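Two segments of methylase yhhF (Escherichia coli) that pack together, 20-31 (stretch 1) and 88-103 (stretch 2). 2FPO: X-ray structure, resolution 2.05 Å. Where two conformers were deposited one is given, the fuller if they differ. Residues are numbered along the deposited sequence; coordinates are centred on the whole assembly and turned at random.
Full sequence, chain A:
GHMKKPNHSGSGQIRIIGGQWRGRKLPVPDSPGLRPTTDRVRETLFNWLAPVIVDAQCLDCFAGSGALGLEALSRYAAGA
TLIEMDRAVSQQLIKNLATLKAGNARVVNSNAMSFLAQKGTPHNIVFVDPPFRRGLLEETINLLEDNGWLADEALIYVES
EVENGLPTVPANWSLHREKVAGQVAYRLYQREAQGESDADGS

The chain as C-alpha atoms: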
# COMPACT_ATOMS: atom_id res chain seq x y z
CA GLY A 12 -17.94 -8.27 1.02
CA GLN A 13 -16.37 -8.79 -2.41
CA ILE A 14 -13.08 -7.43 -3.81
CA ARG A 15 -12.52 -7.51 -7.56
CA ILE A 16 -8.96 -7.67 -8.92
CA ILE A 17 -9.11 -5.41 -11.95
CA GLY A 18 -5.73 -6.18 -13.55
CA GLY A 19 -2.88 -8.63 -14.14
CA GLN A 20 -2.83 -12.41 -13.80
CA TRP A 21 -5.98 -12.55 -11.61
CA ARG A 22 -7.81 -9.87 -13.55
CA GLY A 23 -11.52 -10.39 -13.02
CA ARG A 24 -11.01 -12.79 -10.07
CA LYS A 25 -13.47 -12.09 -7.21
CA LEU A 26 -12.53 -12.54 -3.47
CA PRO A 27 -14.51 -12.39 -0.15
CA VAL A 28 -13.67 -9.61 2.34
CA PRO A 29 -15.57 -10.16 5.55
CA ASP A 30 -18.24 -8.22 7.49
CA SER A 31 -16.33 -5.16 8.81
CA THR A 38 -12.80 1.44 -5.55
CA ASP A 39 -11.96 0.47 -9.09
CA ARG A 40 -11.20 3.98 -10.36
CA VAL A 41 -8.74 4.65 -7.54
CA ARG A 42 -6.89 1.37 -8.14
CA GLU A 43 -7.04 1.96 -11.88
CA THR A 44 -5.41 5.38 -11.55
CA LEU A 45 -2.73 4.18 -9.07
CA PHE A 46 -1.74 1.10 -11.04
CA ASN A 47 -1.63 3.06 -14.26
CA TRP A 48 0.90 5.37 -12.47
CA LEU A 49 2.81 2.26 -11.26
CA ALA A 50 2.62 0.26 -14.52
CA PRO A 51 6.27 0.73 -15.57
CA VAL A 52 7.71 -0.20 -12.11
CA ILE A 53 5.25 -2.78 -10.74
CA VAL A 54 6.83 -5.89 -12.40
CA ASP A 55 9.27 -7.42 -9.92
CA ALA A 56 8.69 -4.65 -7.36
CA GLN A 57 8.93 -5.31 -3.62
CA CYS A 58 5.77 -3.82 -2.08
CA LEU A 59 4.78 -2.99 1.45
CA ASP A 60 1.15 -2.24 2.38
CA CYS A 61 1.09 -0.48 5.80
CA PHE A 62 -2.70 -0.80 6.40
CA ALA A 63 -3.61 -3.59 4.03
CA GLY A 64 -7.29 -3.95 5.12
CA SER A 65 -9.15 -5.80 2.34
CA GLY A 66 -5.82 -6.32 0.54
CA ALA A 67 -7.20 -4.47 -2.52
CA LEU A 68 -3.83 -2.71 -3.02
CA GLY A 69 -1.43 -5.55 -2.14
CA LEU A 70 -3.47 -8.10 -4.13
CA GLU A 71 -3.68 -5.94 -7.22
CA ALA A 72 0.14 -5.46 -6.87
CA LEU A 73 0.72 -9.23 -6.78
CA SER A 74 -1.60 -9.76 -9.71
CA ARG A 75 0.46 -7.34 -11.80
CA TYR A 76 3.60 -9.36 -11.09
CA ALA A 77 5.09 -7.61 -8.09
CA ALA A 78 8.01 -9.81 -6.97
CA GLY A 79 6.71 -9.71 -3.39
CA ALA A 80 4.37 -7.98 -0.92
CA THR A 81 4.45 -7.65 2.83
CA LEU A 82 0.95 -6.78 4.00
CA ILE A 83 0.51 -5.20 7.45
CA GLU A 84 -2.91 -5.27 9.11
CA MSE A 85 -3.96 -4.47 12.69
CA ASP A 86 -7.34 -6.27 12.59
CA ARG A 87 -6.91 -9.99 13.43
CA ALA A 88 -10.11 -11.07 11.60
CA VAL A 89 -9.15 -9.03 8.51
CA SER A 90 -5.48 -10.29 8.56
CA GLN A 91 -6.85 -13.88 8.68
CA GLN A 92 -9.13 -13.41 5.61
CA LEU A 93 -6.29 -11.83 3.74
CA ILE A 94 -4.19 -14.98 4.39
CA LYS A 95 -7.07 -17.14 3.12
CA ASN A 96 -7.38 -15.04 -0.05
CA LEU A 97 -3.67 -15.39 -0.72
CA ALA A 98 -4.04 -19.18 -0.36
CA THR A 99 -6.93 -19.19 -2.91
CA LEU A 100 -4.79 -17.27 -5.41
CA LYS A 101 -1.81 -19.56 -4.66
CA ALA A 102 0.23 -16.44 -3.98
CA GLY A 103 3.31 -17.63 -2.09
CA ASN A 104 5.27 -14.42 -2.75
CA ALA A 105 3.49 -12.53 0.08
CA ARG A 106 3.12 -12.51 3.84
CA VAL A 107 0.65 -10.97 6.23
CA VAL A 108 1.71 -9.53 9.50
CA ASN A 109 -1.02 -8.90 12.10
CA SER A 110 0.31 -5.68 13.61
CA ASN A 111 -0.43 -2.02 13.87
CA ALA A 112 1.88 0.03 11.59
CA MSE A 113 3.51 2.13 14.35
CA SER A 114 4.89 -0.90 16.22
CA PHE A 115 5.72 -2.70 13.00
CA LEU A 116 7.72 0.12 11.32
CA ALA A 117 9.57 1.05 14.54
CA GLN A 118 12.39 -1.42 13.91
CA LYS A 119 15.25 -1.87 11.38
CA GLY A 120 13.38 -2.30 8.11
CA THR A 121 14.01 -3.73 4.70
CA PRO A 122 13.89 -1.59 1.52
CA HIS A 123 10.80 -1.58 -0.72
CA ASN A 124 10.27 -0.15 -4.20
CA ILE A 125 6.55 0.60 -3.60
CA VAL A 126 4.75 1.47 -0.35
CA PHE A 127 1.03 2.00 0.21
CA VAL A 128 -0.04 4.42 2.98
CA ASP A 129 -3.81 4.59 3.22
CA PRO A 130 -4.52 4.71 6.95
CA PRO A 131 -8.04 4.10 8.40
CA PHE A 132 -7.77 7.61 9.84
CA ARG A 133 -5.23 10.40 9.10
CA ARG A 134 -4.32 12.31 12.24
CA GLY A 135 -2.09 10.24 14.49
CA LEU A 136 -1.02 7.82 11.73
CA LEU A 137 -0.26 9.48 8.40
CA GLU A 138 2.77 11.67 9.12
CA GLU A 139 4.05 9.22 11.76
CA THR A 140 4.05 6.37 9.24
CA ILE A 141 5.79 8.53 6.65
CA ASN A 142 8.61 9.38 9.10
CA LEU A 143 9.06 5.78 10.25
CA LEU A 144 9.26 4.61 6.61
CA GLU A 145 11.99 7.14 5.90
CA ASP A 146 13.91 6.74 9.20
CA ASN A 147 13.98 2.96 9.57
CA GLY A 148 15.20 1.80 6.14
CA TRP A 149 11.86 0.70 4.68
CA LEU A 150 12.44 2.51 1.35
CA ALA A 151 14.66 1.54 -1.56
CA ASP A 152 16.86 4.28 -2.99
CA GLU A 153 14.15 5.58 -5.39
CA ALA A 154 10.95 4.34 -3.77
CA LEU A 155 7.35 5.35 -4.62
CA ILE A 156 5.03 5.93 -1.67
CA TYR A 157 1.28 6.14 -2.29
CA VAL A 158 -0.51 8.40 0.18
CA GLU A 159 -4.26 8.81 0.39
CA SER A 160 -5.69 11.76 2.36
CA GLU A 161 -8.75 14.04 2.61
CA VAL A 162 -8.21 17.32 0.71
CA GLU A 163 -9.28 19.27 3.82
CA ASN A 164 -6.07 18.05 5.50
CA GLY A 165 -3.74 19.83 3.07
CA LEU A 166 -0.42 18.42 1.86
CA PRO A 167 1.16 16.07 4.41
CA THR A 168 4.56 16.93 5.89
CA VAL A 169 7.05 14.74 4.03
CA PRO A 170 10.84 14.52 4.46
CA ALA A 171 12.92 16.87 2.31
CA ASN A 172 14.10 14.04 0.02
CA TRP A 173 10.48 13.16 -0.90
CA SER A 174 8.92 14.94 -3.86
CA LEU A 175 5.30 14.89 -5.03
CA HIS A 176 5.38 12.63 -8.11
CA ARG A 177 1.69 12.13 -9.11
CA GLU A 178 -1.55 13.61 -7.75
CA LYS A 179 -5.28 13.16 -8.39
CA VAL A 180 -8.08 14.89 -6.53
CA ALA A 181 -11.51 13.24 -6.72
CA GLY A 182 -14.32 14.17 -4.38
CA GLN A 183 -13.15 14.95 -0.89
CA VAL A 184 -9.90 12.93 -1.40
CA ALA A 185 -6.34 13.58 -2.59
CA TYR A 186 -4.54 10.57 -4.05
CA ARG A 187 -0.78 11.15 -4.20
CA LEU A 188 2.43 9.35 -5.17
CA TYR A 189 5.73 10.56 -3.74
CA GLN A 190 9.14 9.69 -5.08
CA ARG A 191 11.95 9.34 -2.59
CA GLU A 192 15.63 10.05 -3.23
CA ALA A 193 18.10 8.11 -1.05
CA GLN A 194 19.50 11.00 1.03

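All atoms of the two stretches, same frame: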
# COMPACT_ATOMS: atom_id res chain seq x y z
N GLN A 20 -2.57 -10.98 -13.64
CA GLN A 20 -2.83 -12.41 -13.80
C GLN A 20 -4.16 -12.88 -13.21
O GLN A 20 -4.71 -13.85 -13.69
CB GLN A 20 -1.67 -13.23 -13.26
CG GLN A 20 -1.46 -13.13 -11.76
CD GLN A 20 -0.18 -13.80 -11.34
OE1 GLN A 20 0.04 -14.99 -11.61
NE2 GLN A 20 0.68 -13.04 -10.67
N TRP A 21 -4.68 -12.18 -12.19
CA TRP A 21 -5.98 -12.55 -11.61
C TRP A 21 -7.07 -11.57 -11.96
O TRP A 21 -8.04 -11.41 -11.23
CB TRP A 21 -5.90 -12.73 -10.09
CG TRP A 21 -4.81 -13.66 -9.66
CD1 TRP A 21 -4.60 -14.93 -10.09
CD2 TRP A 21 -3.76 -13.36 -8.74
NE1 TRP A 21 -3.49 -15.46 -9.47
CE2 TRP A 21 -2.95 -14.51 -8.64
CE3 TRP A 21 -3.43 -12.24 -7.97
CZ2 TRP A 21 -1.83 -14.57 -7.80
CZ3 TRP A 21 -2.33 -12.30 -7.14
CH2 TRP A 21 -1.53 -13.45 -7.07
N ARG A 22 -6.89 -10.91 -13.10
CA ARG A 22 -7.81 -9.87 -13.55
C ARG A 22 -9.17 -10.51 -13.64
O ARG A 22 -9.32 -11.59 -14.22
CB ARG A 22 -7.37 -9.35 -14.91
CG ARG A 22 -8.44 -8.66 -15.69
CD ARG A 22 -7.88 -8.09 -16.98
NE ARG A 22 -7.73 -9.11 -18.01
CZ ARG A 22 -8.57 -9.29 -19.03
NH1 ARG A 22 -8.33 -10.24 -19.93
NH2 ARG A 22 -9.65 -8.54 -19.14
N GLY A 23 -10.16 -9.87 -13.02
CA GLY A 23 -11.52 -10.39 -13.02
C GLY A 23 -11.80 -11.42 -11.93
O GLY A 23 -12.94 -11.85 -11.78
N ARG A 24 -10.78 -11.84 -11.17
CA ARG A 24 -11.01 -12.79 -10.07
C ARG A 24 -11.66 -12.05 -8.91
O ARG A 24 -11.25 -10.95 -8.57
CB ARG A 24 -9.70 -13.49 -9.62
CG ARG A 24 -9.09 -14.48 -10.66
CD ARG A 24 -9.82 -15.82 -10.71
NE ARG A 24 -9.81 -16.47 -9.41
CZ ARG A 24 -8.83 -17.27 -8.98
NH1 ARG A 24 -7.79 -17.52 -9.78
NH2 ARG A 24 -8.89 -17.83 -7.78
N LYS A 25 -12.68 -12.67 -8.30
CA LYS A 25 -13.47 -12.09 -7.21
C LYS A 25 -13.12 -12.80 -5.88
O LYS A 25 -13.05 -14.03 -5.86
CB LYS A 25 -14.96 -12.27 -7.52
CG LYS A 25 -15.32 -12.13 -9.01
CD LYS A 25 -16.83 -12.16 -9.26
CE LYS A 25 -17.15 -12.05 -10.74
NZ LYS A 25 -16.70 -10.75 -11.34
N LEU A 26 -12.95 -12.02 -4.80
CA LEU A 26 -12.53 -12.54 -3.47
C LEU A 26 -13.36 -11.98 -2.30
O LEU A 26 -13.71 -10.81 -2.30
CB LEU A 26 -11.04 -12.22 -3.20
CG LEU A 26 -9.94 -12.80 -4.11
CD1 LEU A 26 -8.65 -12.10 -3.82
CD2 LEU A 26 -9.76 -14.31 -3.99
N PRO A 27 -13.69 -12.83 -1.29
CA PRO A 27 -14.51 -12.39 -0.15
C PRO A 27 -13.73 -11.56 0.87
O PRO A 27 -12.63 -11.94 1.25
CB PRO A 27 -14.94 -13.71 0.48
CG PRO A 27 -13.77 -14.58 0.25
CD PRO A 27 -13.30 -14.24 -1.15
N VAL A 28 -14.28 -10.42 1.29
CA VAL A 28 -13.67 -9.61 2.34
C VAL A 28 -14.70 -9.30 3.40
O VAL A 28 -15.62 -8.52 3.17
CB VAL A 28 -12.97 -8.31 1.83
CG1 VAL A 28 -11.79 -8.67 0.97
CG2 VAL A 28 -13.95 -7.38 1.10
N PRO A 29 -14.50 -9.86 4.61
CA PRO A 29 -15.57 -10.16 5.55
C PRO A 29 -16.34 -8.94 6.06
O PRO A 29 -16.02 -7.79 5.70
CB PRO A 29 -14.82 -10.85 6.71
CG PRO A 29 -13.42 -10.29 6.64
CD PRO A 29 -13.16 -10.17 5.16
N ASP A 30 -17.34 -9.21 6.89
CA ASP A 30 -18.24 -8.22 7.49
C ASP A 30 -17.58 -7.26 8.49
O ASP A 30 -17.68 -7.44 9.71
CB ASP A 30 -19.43 -8.95 8.15
CG ASP A 30 -19.03 -10.28 8.83
OD1 ASP A 30 -17.82 -10.60 8.92
OD2 ASP A 30 -19.94 -11.01 9.27
N SER A 31 -16.91 -6.23 7.98
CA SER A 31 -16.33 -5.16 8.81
C SER A 31 -15.96 -3.94 7.97
O SER A 31 -15.86 -4.02 6.74
CB SER A 31 -15.12 -5.66 9.62
OG SER A 31 -13.98 -5.89 8.80
N ALA A 88 -9.15 -10.45 12.51
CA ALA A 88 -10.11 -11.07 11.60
C ALA A 88 -9.81 -10.75 10.11
O ALA A 88 -9.88 -11.62 9.24
CB ALA A 88 -11.52 -10.66 11.98
N VAL A 89 -9.46 -9.50 9.84
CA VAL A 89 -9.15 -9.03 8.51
C VAL A 89 -7.81 -9.63 8.01
O VAL A 89 -7.75 -10.10 6.87
CB VAL A 89 -9.13 -7.45 8.47
CG1 VAL A 89 -8.62 -6.95 7.14
CG2 VAL A 89 -10.56 -6.91 8.75
N SER A 90 -6.78 -9.65 8.88
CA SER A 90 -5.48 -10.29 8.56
C SER A 90 -5.68 -11.76 8.19
O SER A 90 -5.08 -12.26 7.25
CB SER A 90 -4.48 -10.24 9.73
OG SER A 90 -4.38 -8.99 10.36
N GLN A 91 -6.53 -12.46 8.95
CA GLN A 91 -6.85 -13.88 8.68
C GLN A 91 -7.50 -14.14 7.30
O GLN A 91 -7.16 -15.11 6.62
CB GLN A 91 -7.74 -14.47 9.80
CG GLN A 91 -7.03 -14.69 11.16
CD GLN A 91 -7.96 -15.22 12.28
OE1 GLN A 91 -9.20 -15.25 12.15
NE2 GLN A 91 -7.36 -15.63 13.41
N GLN A 92 -8.44 -13.27 6.90
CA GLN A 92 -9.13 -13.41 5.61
C GLN A 92 -8.18 -13.12 4.47
O GLN A 92 -8.19 -13.80 3.44
CB GLN A 92 -10.35 -12.49 5.53
CG GLN A 92 -11.18 -12.64 4.20
CD GLN A 92 -11.76 -14.02 4.01
OE1 GLN A 92 -12.50 -14.51 4.86
NE2 GLN A 92 -11.41 -14.68 2.89
N LEU A 93 -7.34 -12.12 4.67
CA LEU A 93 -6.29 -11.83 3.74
C LEU A 93 -5.42 -13.07 3.45
O LEU A 93 -5.16 -13.39 2.29
CB LEU A 93 -5.43 -10.69 4.30
CG LEU A 93 -4.50 -9.97 3.33
CD1 LEU A 93 -5.10 -9.82 1.89
CD2 LEU A 93 -4.19 -8.62 3.94
N ILE A 94 -4.98 -13.76 4.50
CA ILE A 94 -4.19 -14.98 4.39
C ILE A 94 -4.93 -16.06 3.58
O ILE A 94 -4.34 -16.75 2.75
CB ILE A 94 -3.83 -15.50 5.81
CG1 ILE A 94 -2.78 -14.59 6.47
CG2 ILE A 94 -3.39 -17.01 5.79
CD1 ILE A 94 -2.58 -14.86 7.96
N LYS A 95 -6.21 -16.23 3.88
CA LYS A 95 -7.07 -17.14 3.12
C LYS A 95 -7.14 -16.76 1.65
O LYS A 95 -7.03 -17.64 0.79
CB LYS A 95 -8.47 -17.17 3.72
CG LYS A 95 -8.56 -17.89 5.07
CD LYS A 95 -9.99 -17.84 5.55
CE LYS A 95 -10.10 -18.10 7.03
NZ LYS A 95 -11.50 -17.86 7.46
N ASN A 96 -7.30 -15.46 1.35
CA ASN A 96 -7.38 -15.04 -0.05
C ASN A 96 -6.09 -15.25 -0.78
O ASN A 96 -6.11 -15.62 -1.94
CB ASN A 96 -7.88 -13.60 -0.21
CG ASN A 96 -9.31 -13.44 0.24
OD1 ASN A 96 -10.07 -14.41 0.24
ND2 ASN A 96 -9.69 -12.24 0.62
N LEU A 97 -4.96 -15.05 -0.11
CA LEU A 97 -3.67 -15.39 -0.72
C LEU A 97 -3.53 -16.89 -1.03
O LEU A 97 -2.91 -17.27 -2.03
CB LEU A 97 -2.51 -14.94 0.17
CG LEU A 97 -2.28 -13.42 0.30
CD1 LEU A 97 -1.45 -13.12 1.54
CD2 LEU A 97 -1.64 -12.80 -0.96
N ALA A 98 -4.09 -17.73 -0.16
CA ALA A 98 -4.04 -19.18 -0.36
C ALA A 98 -4.89 -19.60 -1.58
O ALA A 98 -4.44 -20.39 -2.42
CB ALA A 98 -4.46 -19.90 0.93
N THR A 99 -6.08 -19.02 -1.71
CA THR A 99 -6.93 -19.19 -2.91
C THR A 99 -6.21 -18.87 -4.24
O THR A 99 -6.30 -19.64 -5.20
CB THR A 99 -8.17 -18.28 -2.80
OG1 THR A 99 -9.00 -18.76 -1.74
CG2 THR A 99 -8.96 -18.26 -4.09
N LEU A 100 -5.50 -17.75 -4.26
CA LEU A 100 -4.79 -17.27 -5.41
C LEU A 100 -3.46 -17.98 -5.62
O LEU A 100 -2.80 -17.77 -6.65
CB LEU A 100 -4.55 -15.75 -5.27
CG LEU A 100 -5.79 -14.86 -5.19
CD1 LEU A 100 -5.40 -13.40 -4.81
CD2 LEU A 100 -6.59 -14.92 -6.53
N LYS A 101 -3.07 -18.81 -4.63
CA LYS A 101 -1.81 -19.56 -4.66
C LYS A 101 -0.64 -18.58 -4.69
O LYS A 101 0.38 -18.83 -5.34
CB LYS A 101 -1.71 -20.50 -5.89
CG LYS A 101 -2.26 -21.90 -5.72
CD LYS A 101 -2.46 -22.54 -7.10
CE LYS A 101 -2.58 -24.05 -7.05
NZ LYS A 101 -3.64 -24.51 -6.11
N ALA A 102 -0.79 -17.46 -3.97
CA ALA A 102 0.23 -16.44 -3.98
C ALA A 102 1.16 -16.67 -2.80
O ALA A 102 0.86 -16.26 -1.66
CB ALA A 102 -0.41 -15.06 -3.93
N GLY A 103 2.29 -17.32 -3.08
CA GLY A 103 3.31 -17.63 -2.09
C GLY A 103 4.28 -16.49 -1.82
O GLY A 103 4.94 -16.47 -0.78
O HOH W 1 -6.51 -19.92 -8.12

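Stretch 1 runs roughly antiparallel to the helix of stretch 2, with an angle of 147° between the short strand 25-27 and helix 88-99 and 9.0 Å between their axes at closest approach. Together the two segments bury 621 Å².

The largest share comes from Leu100, which lies where the last helical turn gives way to loop. Leu100 packs between Trp21 and Leu26: CD2 sits over the face of the Trp21 indole, 3.9 Å from the centroid of the five-membered ring and 13° off the ring normal, a CH-pi contact, and its CD1 lies 3.6 Å from CD1 of Leu26. Leu26 points toward the helix from the strand and is buried; its CD1 also lies 4.0 Å from CB of Asn96, and its CD2 4.0 Å from CG2 of Thr99. The Trp21 ring reaches beyond Leu100, so that its CH2 comes within 3.7 Å of CB of Ala102. That alanine follows Lys101, whose positive phi ends the helix in a Schellman motif; the bonds from Lys101 N to Ala98 O (3.0 Å) and from Ala102 N to Leu97 O (2.9 Å) fix the chain as it leaves the last turn.

One direct hydrogen bond joins the stretches: Asn96 ND2 donates to Pro27 O over 3.0 Å, at a nearly linear 170°. The buried asparagine thus satisfies a strand carbonyl, and its other side-chain atom is used as well, since OD1 accepts from Gln92 NE2 at 3.0 Å, one helical turn earlier. With chi1 t and chi2 p, Gln92 places its CG 3.3 Å from CD of Pro29 and 3.4 Å from Pro27 O, so its aliphatic part packs against the chain while its amide braces Asn96. The proline rings offer compact apolar surfaces here; CG of Pro27 lies 3.5 Å from Gln92 NE2. Farther toward the start of the helix, Val89 CG2 approaches Ser31 OG at 3.6 Å.

At the other end, Arg24 covers the apolar cluster. The type II turn from Trp21 to Arg24, closed by Arg24 N to Trp21 O at 2.8 Å, has Gly23 at a positive phi that suits glycine. The Arg24 side chain, m at chi1 through chi3, lays one face of its guanidinium against Leu100 CD2 (3.9 Å from NH2), with Thr99 CG2 at the edge, 3.7 Å from NH2. A water completes the link, accepting from Arg24 NH1 at 3.2 Å and donating to Thr99 O at 2.9 Å.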